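Local coordinates for protein isatin hydrolase (Ralstonia solanacearum, PDB 5NMP) that probably hydrolyses isatin, opening its ring, as a manganese-binding enzyme of the cyclase family, at residues E121-L126 with T152-R157. Residues are numbered along the deposited sequence; the frame is centred on the assembly and turned at random.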
loop_
_atom_site.group_PDB
_atom_site.type_symbol
_atom_site.label_atom_id
_atom_site.label_comp_id
_atom_site.label_asym_id
_atom_site.label_seq_id
_atom_site.Cartn_x
_atom_site.Cartn_y
_atom_site.Cartn_z
ATOM N N GLU A 121 -14.316 -14.793 -26.183
ATOM C CA GLU A 121 -15.260 -14.913 -27.289
ATOM C C GLU A 121 -16.343 -13.839 -27.254
ATOM O O GLU A 121 -17.173 -13.760 -28.159
ATOM C CB GLU A 121 -15.907 -16.301 -27.286
ATOM C CG GLU A 121 -14.949 -17.417 -27.651
ATOM C CD GLU A 121 -14.258 -17.172 -28.981
ATOM O OE1 GLU A 121 -14.957 -16.862 -29.972
ATOM O OE2 GLU A 121 -13.014 -17.281 -29.033
ATOM N N ASN A 122 -16.333 -13.021 -26.206
ATOM C CA ASN A 122 -17.290 -11.927 -26.077
ATOM C C ASN A 122 -16.789 -10.862 -25.110
ATOM O O ASN A 122 -16.742 -11.078 -23.900
ATOM C CB ASN A 122 -18.651 -12.450 -25.618
ATOM C CG ASN A 122 -19.694 -11.350 -25.507
ATOM O OD1 ASN A 122 -19.508 -10.245 -26.020
ATOM N ND2 ASN A 122 -20.803 -11.653 -24.842
ATOM N N GLU A 123 -16.429 -9.706 -25.650
ATOM C CA GLU A 123 -15.894 -8.621 -24.843
ATOM C C GLU A 123 -16.981 -7.937 -24.011
ATOM O O GLU A 123 -16.684 -7.137 -23.123
ATOM C CB GLU A 123 -15.182 -7.610 -25.743
ATOM C CG GLU A 123 -13.957 -8.191 -26.439
ATOM C CD GLU A 123 -13.450 -7.328 -27.579
ATOM O OE1 GLU A 123 -14.279 -6.719 -28.291
ATOM O OE2 GLU A 123 -12.218 -7.262 -27.761
ATOM N N ASP A 124 -18.239 -8.265 -24.289
ATOM C CA ASP A 124 -19.358 -7.697 -23.539
ATOM C C ASP A 124 -20.014 -8.733 -22.639
ATOM O O ASP A 124 -21.138 -8.539 -22.169
ATOM C CB ASP A 124 -20.395 -7.106 -24.490
ATOM C CG ASP A 124 -19.939 -5.803 -25.101
ATOM O OD1 ASP A 124 -19.962 -5.684 -26.345
ATOM O OD2 ASP A 124 -19.561 -4.893 -24.334
ATOM N N TRP A 125 -19.300 -9.830 -22.404
ATOM C CA TRP A 125 -19.814 -10.949 -21.621
ATOM C C TRP A 125 -20.231 -10.520 -20.216
ATOM O O TRP A 125 -19.542 -9.740 -19.560
ATOM C CB TRP A 125 -18.763 -12.056 -21.548
ATOM C CG TRP A 125 -19.262 -13.345 -20.974
ATOM C CD1 TRP A 125 -19.890 -14.351 -21.645
ATOM C CD2 TRP A 125 -19.157 -13.773 -19.611
ATOM N NE1 TRP A 125 -20.189 -15.378 -20.783
ATOM C CE2 TRP A 125 -19.750 -15.048 -19.528
ATOM C CE3 TRP A 125 -18.622 -13.199 -18.453
ATOM C CZ2 TRP A 125 -19.823 -15.761 -18.334
ATOM C CZ3 TRP A 125 -18.696 -13.908 -17.268
ATOM C CH2 TRP A 125 -19.293 -15.176 -17.217
ATOM N N LEU A 126 -21.366 -11.039 -19.762
ATOM C CA LEU A 126 -21.919 -10.652 -18.474
ATOM C C LEU A 126 -21.882 -11.792 -17.464
ATOM O O LEU A 126 -22.358 -12.896 -17.735
ATOM C CB LEU A 126 -23.355 -10.154 -18.645
ATOM C CG LEU A 126 -23.530 -8.950 -19.569
ATOM C CD1 LEU A 126 -24.994 -8.576 -19.704
ATOM C CD2 LEU A 126 -22.714 -7.771 -19.060
ATOM N N THR A 152 -10.507 -12.296 -15.966
ATOM C CA THR A 152 -10.916 -12.200 -17.362
ATOM C C THR A 152 -9.733 -12.221 -18.328
ATOM O O THR A 152 -9.925 -12.194 -19.542
ATOM C CB THR A 152 -11.714 -10.913 -17.615
ATOM O OG1 THR A 152 -10.928 -9.786 -17.209
ATOM C CG2 THR A 152 -13.022 -10.924 -16.833
ATOM N N ASP A 153 -8.519 -12.260 -17.780
ATOM C CA ASP A 153 -7.277 -12.155 -18.558
ATOM C C ASP A 153 -7.190 -10.841 -19.338
ATOM O O ASP A 153 -6.408 -10.717 -20.280
ATOM C CB ASP A 153 -7.125 -13.343 -19.518
ATOM C CG ASP A 153 -6.509 -14.560 -18.850
ATOM O OD1 ASP A 153 -6.394 -14.568 -17.605
ATOM O OD2 ASP A 153 -6.144 -15.514 -19.572
ATOM N N TRP A 154 -7.983 -9.858 -18.927
ATOM C CA TRP A 154 -8.008 -8.554 -19.581
ATOM C C TRP A 154 -6.700 -7.792 -19.375
ATOM O O TRP A 154 -6.347 -6.920 -20.169
ATOM C CB TRP A 154 -9.182 -7.725 -19.058
ATOM C CG TRP A 154 -9.565 -6.591 -19.949
ATOM C CD1 TRP A 154 -9.090 -5.312 -19.902
ATOM C CD2 TRP A 154 -10.509 -6.631 -21.024
ATOM N NE1 TRP A 154 -9.682 -4.553 -20.885
ATOM C CE2 TRP A 154 -10.558 -5.339 -21.586
ATOM C CE3 TRP A 154 -11.319 -7.634 -21.565
ATOM C CZ2 TRP A 154 -11.385 -5.024 -22.665
ATOM C CZ3 TRP A 154 -12.140 -7.319 -22.635
ATOM C CH2 TRP A 154 -12.167 -6.025 -23.174
ATOM N N SER A 155 -5.985 -8.131 -18.307
ATOM C CA SER A 155 -4.726 -7.475 -17.969
ATOM C C SER A 155 -3.654 -7.650 -19.044
ATOM O O SER A 155 -2.672 -6.908 -19.073
ATOM C CB SER A 155 -4.202 -8.003 -16.631
ATOM O OG SER A 155 -4.057 -9.413 -16.668
ATOM N N LEU A 156 -3.841 -8.628 -19.924
ATOM C CA LEU A 156 -2.878 -8.881 -20.990
ATOM C C LEU A 156 -2.959 -7.825 -22.093
ATOM O O LEU A 156 -2.109 -7.776 -22.983
ATOM C CB LEU A 156 -3.096 -10.276 -21.582
ATOM C CG LEU A 156 -2.939 -11.464 -20.627
ATOM C CD1 LEU A 156 -3.227 -12.775 -21.350
ATOM C CD2 LEU A 156 -1.548 -11.481 -20.004
ATOM N N ARG A 157 -3.983 -6.980 -22.028
ATOM C CA ARG A 157 -4.178 -5.923 -23.016
ATOM C C ARG A 157 -3.450 -4.636 -22.631
ATOM O O ARG A 157 -3.517 -3.644 -23.354
ATOM C CB ARG A 157 -5.670 -5.624 -23.193
ATOM C CG ARG A 157 -6.496 -6.751 -23.791
ATOM C CD ARG A 157 -7.978 -6.505 -23.531
ATOM N NE ARG A 157 -8.841 -7.521 -24.126
ATOM C CZ ARG A 157 -9.630 -7.306 -25.175
ATOM N NH1 ARG A 157 -9.669 -6.107 -25.745
ATOM N NH2 ARG A 157 -10.383 -8.288 -25.651
#
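Glu123 and Arg157 form a salt bridge between two loops. Arg157 NH2 donates to Glu123 OE2 at 3.0 Å, and the bond is fairly straight, with an N-H...O angle of 163°. Glu123 OE2 lies in the guanidinium plane, at the edge of the group, and uses its anti lone pair. The carboxylate is turned 56° from that plane. NH1 of Arg157 adds only a weak bond to the same OE2, at 3.4 Å. Both terminal nitrogens thus turn to one carboxylate oxygen, NH2 being the main donor. OE1 of Glu123 has weak partners in Asn166 and Arg168, while Arg157 NH1 also donates to the backbone O of Ala163.

Arg157 has CG anti to its carbonyl carbon (chi1 -66°) and is extended from there to NE, so the chain passes over the indole of Trp154. Arg157 CD sits 3.4 Å above the ring plane, over its centre. Further along, Trp154 CH2 lies over the middle of one guanidinium face. Glu123 meets the same indole at its edge, with CB 4.3 Å from Trp154 CH2. Trp154 NE1 is bonded to the backbone O of Phe164.

Glu123 projects from a type I turn, Asn122 to Trp125. Within it, Asn122 OD1 accepts from Asp124 N at 2.9 Å, making an Asx turn.

The contact joins the loop between helix 116-119 and strand 126-127 to the 3-10 turn that follows strand 147-151 of the mixed sheet. Trp154 also packs on Val119 of helix 116-119, and its side chain is about 14 Å from the bound manganese ion. The ring of Phe164, in helix 161-165, meets the Trp154 indole with the planes steeply inclined.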